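Local atomic coordinates of vanadium-dependent haloperoxidase (Zobellia galactanivorans, PDB entry 4CIT), a protein that probably acts as a vanadate-dependent peroxidase that oxidises halides, iodide in particular, with hydrogen peroxide. Residues Ile298-Thr303 against Phe387-Thr393. Residues are numbered along the deposited sequence; the frame is centred on the assembly and turned at random. Where two conformers were deposited one is given.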
# COMPACT_ATOMS: atom_id res chain seq x y z
N ILE A 298 2.48 -1.47 13.64
CA ILE A 298 1.90 -1.97 14.86
C ILE A 298 2.47 -3.31 15.27
O ILE A 298 2.89 -3.51 16.46
CB ILE A 298 0.35 -2.02 14.79
CG1 ILE A 298 -0.18 -0.61 14.80
CG2 ILE A 298 -0.19 -2.73 16.00
CD1 ILE A 298 -1.65 -0.47 14.39
N ALA A 299 2.61 -4.20 14.29
CA ALA A 299 3.11 -5.55 14.50
C ALA A 299 4.60 -5.52 14.82
O ALA A 299 5.07 -6.23 15.69
CB ALA A 299 2.88 -6.42 13.28
N ALA A 300 5.35 -4.74 14.08
CA ALA A 300 6.74 -4.63 14.37
C ALA A 300 7.04 -4.03 15.75
O ALA A 300 7.96 -4.46 16.42
CB ALA A 300 7.45 -3.83 13.32
N ARG A 301 6.28 -3.00 16.17
CA ARG A 301 6.49 -2.39 17.48
C ARG A 301 6.06 -3.36 18.59
O ARG A 301 6.80 -3.55 19.61
CB ARG A 301 5.78 -1.05 17.59
CG ARG A 301 6.31 0.01 16.63
CD ARG A 301 7.73 0.54 16.96
NE ARG A 301 8.74 -0.47 16.70
CZ ARG A 301 9.10 -0.84 15.45
NH1 ARG A 301 8.59 -0.19 14.30
NH2 ARG A 301 9.95 -1.81 15.35
N LYS A 302 4.93 -4.05 18.38
CA LYS A 302 4.34 -5.01 19.39
C LYS A 302 5.27 -6.21 19.68
O LYS A 302 5.29 -6.70 20.79
CB LYS A 302 2.96 -5.52 18.94
CG LYS A 302 2.20 -6.37 19.95
CD LYS A 302 0.75 -6.72 19.50
CE LYS A 302 0.07 -7.69 20.48
NZ LYS A 302 0.08 -9.14 20.02
N THR A 303 6.11 -6.56 18.72
CA THR A 303 7.08 -7.63 18.79
C THR A 303 8.48 -7.16 19.18
O THR A 303 9.40 -7.96 19.19
CB THR A 303 7.09 -8.42 17.49
OG1 THR A 303 7.37 -7.56 16.35
CG2 THR A 303 5.84 -9.20 17.28
N PHE A 387 -2.12 -13.42 14.96
CA PHE A 387 -1.44 -12.30 15.53
C PHE A 387 -2.50 -11.26 15.91
O PHE A 387 -3.08 -10.57 15.04
CB PHE A 387 -0.44 -11.68 14.51
CG PHE A 387 0.45 -10.67 15.09
CD1 PHE A 387 0.05 -9.35 15.19
CD2 PHE A 387 1.72 -11.00 15.53
CE1 PHE A 387 0.86 -8.39 15.76
CE2 PHE A 387 2.55 -10.03 16.09
CZ PHE A 387 2.12 -8.73 16.20
N SER A 388 -2.79 -11.16 17.20
CA SER A 388 -3.82 -10.24 17.63
C SER A 388 -3.22 -8.82 17.75
O SER A 388 -2.07 -8.59 18.12
CB SER A 388 -4.52 -10.72 18.91
OG SER A 388 -3.60 -10.58 19.97
N PHE A 389 -4.02 -7.83 17.41
CA PHE A 389 -3.58 -6.46 17.47
C PHE A 389 -4.72 -5.48 17.54
O PHE A 389 -5.89 -5.79 17.15
CB PHE A 389 -2.61 -6.10 16.27
CG PHE A 389 -3.24 -6.11 14.93
CD1 PHE A 389 -3.36 -7.29 14.25
CD2 PHE A 389 -3.72 -4.92 14.32
CE1 PHE A 389 -4.00 -7.34 12.99
CE2 PHE A 389 -4.29 -4.95 13.08
CZ PHE A 389 -4.42 -6.16 12.40
N ASP A 390 -4.41 -4.33 18.16
CA ASP A 390 -5.29 -3.15 18.16
C ASP A 390 -4.86 -2.22 17.07
O ASP A 390 -3.70 -1.73 17.07
CB ASP A 390 -5.20 -2.46 19.50
CG ASP A 390 -5.77 -3.33 20.63
OD1 ASP A 390 -6.66 -4.16 20.41
OD2 ASP A 390 -5.26 -3.22 21.78
N ASP A 391 -5.78 -1.93 16.15
CA ASP A 391 -5.47 -1.10 14.99
C ASP A 391 -5.84 0.34 15.31
O ASP A 391 -7.06 0.67 15.22
CB ASP A 391 -6.20 -1.60 13.74
CG ASP A 391 -5.99 -0.73 12.50
OD1 ASP A 391 -5.25 0.31 12.59
OD2 ASP A 391 -6.50 -1.12 11.43
N ASP A 392 -4.91 1.16 15.72
CA ASP A 392 -5.11 2.61 15.97
C ASP A 392 -4.66 3.50 14.82
O ASP A 392 -4.50 4.73 14.98
CB ASP A 392 -4.41 3.05 17.25
CG ASP A 392 -2.89 3.06 17.15
OD1 ASP A 392 -2.37 2.43 16.22
OD2 ASP A 392 -2.23 3.57 18.14
N THR A 393 -4.59 2.94 13.60
CA THR A 393 -4.08 3.68 12.48
C THR A 393 -4.96 4.83 12.04
O THR A 393 -4.43 5.80 11.50
CB THR A 393 -3.82 2.79 11.24
OG1 THR A 393 -5.05 2.17 10.82
CG2 THR A 393 -2.83 1.73 11.55
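Lys302 does two jobs with one ammonium group: its NZ donates a hydrogen bond to the backbone O of Ser388 at 2.9 Å and sits over the face of the Phe387 ring, 4.6 Å from the centroid and 20° off the normal, a cation-pi contact. Its extended side chain reaches across from the last turn of helix 288-302, so an exposed charge is held by a carbonyl and an aromatic ring. The same ring touches other parts of the helix end. Ala299 CB lies 3.8 Å from Phe387 CE1, while Thr303 CG2 meets Phe387 CE2 at 3.6 Å along the ring edge; Thr303 OG1 turns back to donate to Ala299 O (2.7 Å).

Toward the other end of the contact, Ile298 is the main apolar piece. Its CG2 packs 4.2 Å from Phe389 CB, and Ile298 CD1 reaches the strand's end and the turn that follows, 3.6 Å from Asp390 O in the strand and 3.8 Å from Thr393 CG2 beyond it. That turn is an Asx turn: Asp391 OD1 accepts from Thr393 N (2.9 Å) and from Thr393 OG1 (2.6 Å), while Asp391 OD2 is hydrogen-bonded to His291, one more tie to the same helix. Phe404 and Phe407 continue the aromatic cluster around Phe389.

The axes of helix 298-302 and strand 389-391 run at 136° to each other and approach to 9.5 Å. This is side-chain packing of a helix end against a short two-stranded antiparallel hairpin, 389-391 with 402-404, which lies in the connection between helices 367-383 and 407-420 of the largely helical PAP2-type haloperoxidase fold.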